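Side-chain contacts in transcriptional regulator, LacI family (Corynebacterium glutamicum, PDB 3H5T), which activates the inositol phosphate synthase gene in response to inositol, and regulates genes probably serving cell-wall and mycothiol synthesis, by binding a palindromic promoter motif: residues G131-S136 / F326-T331; P142-I147 / D158-E163; P243-W248 / L263-D268. All coordinates share one frame; numbering follows the deposited sequence.

Contact 1. Residues G131-S136 / F326-T331; sequences GVVIYS and FKAGET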
# COMPACT_ATOMS: atom_id res chain seq x y z
N GLY A 131 5.03 -14.92 13.03
CA GLY A 131 4.75 -13.51 13.18
C GLY A 131 3.78 -13.03 12.12
O GLY A 131 3.57 -13.71 11.11
N VAL A 132 3.19 -11.86 12.32
CA VAL A 132 2.24 -11.35 11.35
C VAL A 132 2.34 -9.86 11.08
O VAL A 132 2.46 -9.05 12.00
CB VAL A 132 0.80 -11.67 11.79
CG1 VAL A 132 0.51 -11.05 13.13
CG2 VAL A 132 -0.20 -11.17 10.73
N VAL A 133 2.29 -9.50 9.81
CA VAL A 133 2.31 -8.10 9.39
C VAL A 133 0.85 -7.77 9.16
O VAL A 133 0.22 -8.32 8.26
CB VAL A 133 3.09 -7.91 8.07
CG1 VAL A 133 2.86 -6.51 7.54
CG2 VAL A 133 4.57 -8.18 8.29
N ILE A 134 0.29 -6.90 9.99
CA ILE A 134 -1.11 -6.54 9.82
C ILE A 134 -1.16 -5.43 8.81
O ILE A 134 -0.57 -4.37 9.00
CB ILE A 134 -1.75 -6.10 11.15
CG1 ILE A 134 -1.81 -7.31 12.10
CG2 ILE A 134 -3.15 -5.58 10.90
CD1 ILE A 134 -2.29 -7.01 13.50
N TYR A 135 -1.86 -5.70 7.71
CA TYR A 135 -1.94 -4.72 6.64
C TYR A 135 -3.27 -4.02 6.44
O TYR A 135 -4.24 -4.63 6.00
CB TYR A 135 -1.52 -5.37 5.32
CG TYR A 135 -1.60 -4.44 4.14
CD1 TYR A 135 -0.93 -3.22 4.15
CD2 TYR A 135 -2.33 -4.79 3.01
CE1 TYR A 135 -0.99 -2.35 3.04
CE2 TYR A 135 -2.40 -3.93 1.90
CZ TYR A 135 -1.73 -2.72 1.92
OH TYR A 135 -1.79 -1.89 0.83
N SER A 136 -3.29 -2.74 6.76
CA SER A 136 -4.46 -1.90 6.55
C SER A 136 -5.76 -2.51 7.06
O SER A 136 -6.68 -2.77 6.30
CB SER A 136 -4.58 -1.59 5.06
OG SER A 136 -5.64 -0.70 4.81
N PHE A 326 9.01 -3.12 3.29
CA PHE A 326 10.32 -3.58 3.72
C PHE A 326 10.51 -3.29 5.21
O PHE A 326 10.95 -4.17 5.96
CB PHE A 326 11.44 -2.89 2.94
CG PHE A 326 12.82 -3.40 3.29
CD1 PHE A 326 13.26 -4.63 2.83
CD2 PHE A 326 13.66 -2.65 4.11
CE1 PHE A 326 14.53 -5.12 3.17
CE2 PHE A 326 14.93 -3.13 4.46
CZ PHE A 326 15.36 -4.37 3.99
N LYS A 327 10.17 -2.08 5.64
CA LYS A 327 10.31 -1.74 7.05
C LYS A 327 9.37 -2.61 7.88
O LYS A 327 9.70 -3.00 9.01
CB LYS A 327 9.96 -0.26 7.31
CG LYS A 327 10.87 0.74 6.65
CD LYS A 327 10.55 2.15 7.11
CE LYS A 327 11.65 3.11 6.70
NZ LYS A 327 13.00 2.65 7.16
N ALA A 328 8.19 -2.91 7.33
CA ALA A 328 7.21 -3.73 8.03
C ALA A 328 7.80 -5.11 8.32
O ALA A 328 7.89 -5.51 9.48
CB ALA A 328 5.94 -3.86 7.21
N GLY A 329 8.19 -5.82 7.27
CA GLY A 329 8.78 -7.14 7.43
C GLY A 329 10.02 -7.14 8.30
O GLY A 329 10.19 -8.01 9.14
N GLU A 330 10.90 -6.15 8.10
CA GLU A 330 12.12 -6.04 8.90
C GLU A 330 11.79 -5.86 10.37
O GLU A 330 12.37 -6.51 11.24
CB GLU A 330 12.98 -4.86 8.44
CG GLU A 330 13.90 -5.18 7.28
CD GLU A 330 14.91 -6.26 7.63
OE1 GLU A 330 15.62 -6.74 6.71
OE2 GLU A 330 14.98 -6.63 8.82
N THR A 331 10.84 -4.97 10.64
CA THR A 331 10.43 -4.71 12.00
C THR A 331 9.92 -6.01 12.61
O THR A 331 10.25 -6.34 13.76
CB THR A 331 9.32 -3.66 12.04
OG1 THR A 331 9.81 -2.44 11.48
CG2 THR A 331 8.86 -3.40 13.45
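Val133 of the strand turns its two methyl branches toward the helix segment 326-331, where they meet Ala328 and Gly329. CG1 is the forward branch, set anti to the backbone N (chi1 169°), and it meets the methyl group of Ala328, with Val133 CG1 and Ala328 CB 4.1 Å apart. The second branch, placed beside the backbone N, comes to the main chain of the next residue, Val133 CG2 lying 4.4 Å from Gly329 CA. One branched side chain thus faces two small residues, an alanine methyl and a glycine CA, a worked example of how a strand and a helix approach closely, here with 6.7 Å between Val133 CA and Ala328 CA. All three residues are buried and the meeting is wholly apolar. Helix 321-336 packs in this way on a face of the mostly parallel, seven-stranded sheet in the periplasmic-binding-protein-like domain of the LacI family. Around the contact, Val133 also touches Phe91 of helix 86-98, and Phe326 and Glu330 pack on Ala98, so helices 321-336 and 86-98 lie side by side over strand 132-135, which is flanked by the parallel strands 70-75 and 154-157.

Contact 2. Residues P142-I147 / D158-E163; sequences PHIDAI and DQPARE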
# COMPACT_ATOMS: atom_id res chain seq x y z
N PRO A 142 -11.92 -7.49 14.86
CA PRO A 142 -11.75 -8.65 15.74
C PRO A 142 -10.51 -9.49 15.47
O PRO A 142 -10.08 -10.25 16.33
CB PRO A 142 -13.05 -9.42 15.56
CG PRO A 142 -13.44 -9.11 14.15
CD PRO A 142 -13.15 -7.62 14.05
N HIS A 143 -9.93 -9.37 14.28
CA HIS A 143 -8.72 -10.14 13.96
C HIS A 143 -7.54 -9.60 14.76
O HIS A 143 -6.65 -10.35 15.15
CB HIS A 143 -8.46 -10.10 12.45
CG HIS A 143 -9.54 -10.75 11.65
ND1 HIS A 143 -9.68 -12.12 11.56
CD2 HIS A 143 -10.60 -10.22 11.00
CE1 HIS A 143 -10.79 -12.40 10.90
NE2 HIS A 143 -11.37 -11.27 10.55
N ILE A 144 -7.54 -8.29 14.99
CA ILE A 144 -6.49 -7.65 15.78
C ILE A 144 -6.51 -8.27 17.18
O ILE A 144 -5.46 -8.67 17.70
CB ILE A 144 -6.72 -6.13 15.91
CG1 ILE A 144 -6.62 -5.46 14.54
CG2 ILE A 144 -5.73 -5.53 16.91
CD1 ILE A 144 -5.25 -5.56 13.91
N ASP A 145 -7.70 -8.35 17.78
CA ASP A 145 -7.85 -8.92 19.12
C ASP A 145 -7.47 -10.40 19.12
O ASP A 145 -6.88 -10.90 20.08
CB ASP A 145 -9.30 -8.77 19.62
CG ASP A 145 -9.78 -7.32 19.62
OD1 ASP A 145 -9.07 -6.44 20.16
OD2 ASP A 145 -10.88 -7.06 19.09
N ALA A 146 -7.81 -11.11 18.05
CA ALA A 146 -7.48 -12.52 17.94
C ALA A 146 -5.97 -12.70 17.94
O ALA A 146 -5.45 -13.62 18.56
CB ALA A 146 -8.10 -13.11 16.69
N ILE A 147 -5.26 -11.83 17.23
CA ILE A 147 -3.80 -11.90 17.17
C ILE A 147 -3.17 -11.62 18.53
O ILE A 147 -2.17 -12.23 18.90
CB ILE A 147 -3.24 -10.89 16.13
CG1 ILE A 147 -3.60 -11.37 14.72
CG2 ILE A 147 -1.75 -10.73 16.29
CD1 ILE A 147 -3.18 -10.43 13.62
N ASP A 158 -0.03 1.05 7.91
CA ASP A 158 -1.14 1.91 7.51
C ASP A 158 -2.20 2.11 8.60
O ASP A 158 -2.54 3.24 8.93
CB ASP A 158 -1.79 1.35 6.24
CG ASP A 158 -1.17 1.92 4.97
OD1 ASP A 158 -1.38 1.33 3.89
OD2 ASP A 158 -0.47 2.95 5.06
N GLN A 159 -2.70 1.02 9.16
CA GLN A 159 -3.72 1.10 10.20
C GLN A 159 -3.95 -0.31 10.75
O GLN A 159 -3.70 -1.29 10.06
CB GLN A 159 -5.02 1.65 9.59
CG GLN A 159 -5.51 0.81 8.43
CD GLN A 159 -6.66 1.45 7.69
OE1 GLN A 159 -7.46 2.19 8.27
NE2 GLN A 159 -6.77 1.16 6.40
N PRO A 160 -4.47 -0.44 11.98
CA PRO A 160 -4.88 0.59 12.93
C PRO A 160 -3.74 1.15 13.77
O PRO A 160 -2.82 0.42 14.16
CB PRO A 160 -5.89 -0.15 13.80
CG PRO A 160 -5.19 -1.48 13.96
CD PRO A 160 -4.71 -1.78 12.54
N ALA A 161 -3.82 2.44 14.05
CA ALA A 161 -2.83 3.12 14.86
C ALA A 161 -3.15 2.93 16.33
O ALA A 161 -4.27 2.59 16.69
CB ALA A 161 -2.84 4.62 14.53
N ARG A 162 -2.15 3.16 17.17
CA ARG A 162 -2.31 3.09 18.60
C ARG A 162 -2.77 1.75 19.19
O ARG A 162 -3.65 1.71 20.05
CB ARG A 162 -3.26 4.20 19.05
CG ARG A 162 -2.74 5.62 18.77
CD ARG A 162 -3.78 6.68 19.08
NE ARG A 162 -4.87 6.65 18.10
CZ ARG A 162 -4.79 7.12 16.86
NH1 ARG A 162 -3.65 7.68 16.42
NH2 ARG A 162 -5.83 7.02 16.04
N GLU A 163 -2.19 0.65 18.73
CA GLU A 163 -2.50 -0.66 19.29
C GLU A 163 -1.33 -0.94 20.20
O GLU A 163 -0.19 -0.77 19.81
CB GLU A 163 -2.59 -1.75 18.21
CG GLU A 163 -3.91 -1.81 17.46
CD GLU A 163 -5.10 -2.06 18.37
OE1 GLU A 163 -5.00 -2.95 19.24
OE2 GLU A 163 -6.13 -1.37 18.21
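Ile144 carries this whole contact on the helix side, sending one branch to Pro160 and another to Glu163. The buried half is apolar. The CG1 arm sits beside the backbone N and bends again at chi2 (-63°), which brings the delta methyl up to the proline ring: Ile144 CD1 lies 4.1 Å from Pro160 CD and equally near Pro160 CG. The two side chains reach toward each other from helix and loop, and both residues are buried. A cis peptide bond precedes Pro160 in the irregular loop that follows strand 154-157. Ile144 also rests on Ile134, so its inner side belongs to the core of the sheet.

The other half is polar and lies nearer solvent, although its atoms come no less close. The CG2 branch faces the end of Glu163, with Ile144 CG2 3.6 Å from Glu163 OE1. The glutamate folds at chi2 (-59°), bringing the carboxylate end alongside Ile144 CG2, the two side chains crossing at a slant. Glu163 is partly exposed, as is Asp145 next to Ile144. The charged ends of this acidic pair stay apart, with 5.4 Å between Asp145 OD1 and Glu163 OE1.

The methyl does not satisfy the carboxylate; its partners lie beyond the two segments. Arg148 forms a salt bridge to OE1 and Lys139 one to OE2, and Lys139 also bonds to Ala161 O. Two basic groups on the carboxylate would probably offset the nearby aspartate and keep Glu163 ionised, so a carboxylate paired with Arg148 and Lys139 borders an apolar contact.

Contact 3. Residues P243-W248 / L263-D268; sequences PIMECW and LETHPD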
# COMPACT_ATOMS: atom_id res chain seq x y z
N PRO A 243 -19.95 16.73 -1.76
CA PRO A 243 -20.43 15.35 -1.77
C PRO A 243 -19.30 14.33 -1.60
O PRO A 243 -18.19 14.53 -2.10
CB PRO A 243 -21.11 15.24 -3.13
CG PRO A 243 -20.28 16.15 -3.98
CD PRO A 243 -20.08 17.35 -3.09
N ILE A 244 -19.59 13.25 -0.88
CA ILE A 244 -18.61 12.20 -0.61
C ILE A 244 -19.17 10.81 -0.88
O ILE A 244 -20.07 10.36 -0.18
CB ILE A 244 -18.14 12.27 0.86
CG1 ILE A 244 -17.43 13.60 1.12
CG2 ILE A 244 -17.21 11.10 1.18
CD1 ILE A 244 -17.11 13.86 2.57
N MET A 245 -18.66 10.13 -1.90
CA MET A 245 -19.13 8.79 -2.21
C MET A 245 -18.05 7.74 -1.96
O MET A 245 -16.86 8.03 -1.99
CB MET A 245 -19.62 8.71 -3.66
CG MET A 245 -20.89 9.54 -3.90
SD MET A 245 -21.97 8.84 -5.14
CE MET A 245 -23.35 9.95 -4.99
N GLU A 246 -18.49 6.51 -1.71
CA GLU A 246 -17.58 5.41 -1.41
C GLU A 246 -17.96 4.09 -2.08
O GLU A 246 -19.10 3.90 -2.49
CB GLU A 246 -17.51 5.22 0.11
CG GLU A 246 -17.74 3.79 0.62
CD GLU A 246 -17.79 3.71 2.14
OE1 GLU A 246 -18.44 4.57 2.77
OE2 GLU A 246 -17.20 2.77 2.71
N CYS A 247 -16.98 3.20 -2.21
CA CYS A 247 -17.22 1.87 -2.74
C CYS A 247 -16.60 0.93 -1.72
O CYS A 247 -15.38 0.91 -1.51
CB CYS A 247 -16.62 1.69 -4.15
SG CYS A 247 -14.87 2.02 -4.39
N TRP A 248 -17.46 0.16 -1.05
CA TRP A 248 -17.01 -0.76 -0.02
C TRP A 248 -15.94 -1.73 -0.53
O TRP A 248 -14.97 -2.01 0.17
CB TRP A 248 -18.21 -1.54 0.51
CG TRP A 248 -18.01 -2.05 1.88
CD1 TRP A 248 -17.99 -1.31 3.03
CD2 TRP A 248 -17.83 -3.41 2.27
NE1 TRP A 248 -17.81 -2.14 4.11
CE2 TRP A 248 -17.71 -3.43 3.67
CE3 TRP A 248 -17.76 -4.62 1.56
CZ2 TRP A 248 -17.52 -4.62 4.39
CZ3 TRP A 248 -17.56 -5.80 2.27
CH2 TRP A 248 -17.45 -5.79 3.68
N LEU A 263 -20.49 11.73 -10.52
CA LEU A 263 -20.46 12.71 -11.60
C LEU A 263 -21.81 12.82 -12.29
O LEU A 263 -22.14 13.84 -12.88
CB LEU A 263 -19.38 12.34 -12.61
CG LEU A 263 -17.97 12.28 -12.01
CD1 LEU A 263 -16.98 11.85 -13.08
CD2 LEU A 263 -17.60 13.64 -11.43
N GLU A 264 -22.58 11.74 -12.21
CA GLU A 264 -23.90 11.68 -12.81
C GLU A 264 -24.88 12.39 -11.87
O GLU A 264 -25.85 13.01 -12.31
CB GLU A 264 -24.31 10.21 -13.00
CG GLU A 264 -24.93 9.89 -14.34
CD GLU A 264 -24.98 8.39 -14.60
OE1 GLU A 264 -25.44 7.64 -13.70
OE2 GLU A 264 -24.57 7.96 -15.69
N THR A 265 -24.61 12.29 -10.57
CA THR A 265 -25.44 12.90 -9.54
C THR A 265 -25.13 14.39 -9.34
O THR A 265 -26.03 15.20 -9.08
CB THR A 265 -25.27 12.16 -8.21
OG1 THR A 265 -25.70 10.80 -8.38
CG2 THR A 265 -26.09 12.81 -7.11
N HIS A 266 -23.86 14.75 -9.46
CA HIS A 266 -23.44 16.14 -9.31
C HIS A 266 -22.67 16.55 -10.57
O HIS A 266 -21.44 16.61 -10.57
CB HIS A 266 -22.56 16.31 -8.06
CG HIS A 266 -23.18 15.81 -6.79
ND1 HIS A 266 -23.20 14.48 -6.44
CD2 HIS A 266 -23.81 16.47 -5.79
CE1 HIS A 266 -23.82 14.34 -5.28
NE2 HIS A 266 -24.20 15.53 -4.87
N PRO A 267 -23.39 16.83 -11.67
CA PRO A 267 -22.80 17.22 -12.96
C PRO A 267 -22.09 18.57 -12.95
O PRO A 267 -21.33 18.90 -13.86
CB PRO A 267 -24.00 17.22 -13.91
CG PRO A 267 -24.95 16.25 -13.27
CD PRO A 267 -24.85 16.63 -11.82
N ASP A 268 -22.33 19.35 -11.90
CA ASP A 268 -21.73 20.66 -11.77
C ASP A 268 -20.30 20.64 -11.21
O ASP A 268 -19.60 21.65 -11.28
CB ASP A 268 -22.62 21.53 -10.88
CG ASP A 268 -23.00 20.83 -9.58
OD1 ASP A 268 -23.65 19.76 -9.65
OD2 ASP A 268 -22.63 21.34 -8.50
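Pro243 turns its CB-CG edge onto one face of the His266 imidazole, and this CH-pi contact is the heart of the arrangement. Pro243 CB stands 3.7 Å from the centroid of the His266 ring, 20° off the ring normal and displaced toward the CE1-NE2 side; it is 3.6 Å from His266 NE2. Pro243 CG sits higher, near the ring centre, 4.0 Å from His266 CD2, the two side chains running past each other in opposite directions. Met245 approaches differently, at the ring's edge and near its plane: Met245 CE is 4.4 Å from His266 CE1. The same methyl touches the preceding residue, with Met245 CE 4.2 Å from Thr265 OG1.

The next shell explains the placement. His266 is the first residue to leave helical geometry after helix 252-265, and its CG sits beside the backbone N (chi1 -55°), folding the ring back so that ND1 makes a weak hydrogen bond to Leu262 O. Thr265 OG1 is likewise held by Glu261 O. Met245 lies against Val258, Glu261 and Leu262 of that helix, while backbone bonds to Ile194 and Ser196 fix its strand.

Strand 244-247, helix 252-265 and strand 271-274 form a beta-alpha-beta crossover that spans the intervening parallel strand 192-197. The contact joins the start of the first strand to the end of the helix, and Ile244, pointing away, packs on Val225 and Met229 of helix 221-235.

Overall arrangement
The chain begins with the helix-turn-helix DNA-binding region and then enters the sugar-binding-type domain, where all three contacts lie. Contact 1 opens at strand 132-135 of the seven-stranded sheet. Just beyond it, contact 2 closes a short loop, tying the next helix to the loop after strand 154-157. The chain then moves to the five-stranded sheet, where contact 3 closes its own loop, in series with contact 2. Helix 321-336 finally returns to close contact 1, so both others nest inside its span. Contacts 1 and 2 touch through Ile134 against Ile144 and Ile147; contact 3 stands apart, its centre 34 Å from that of contact 1.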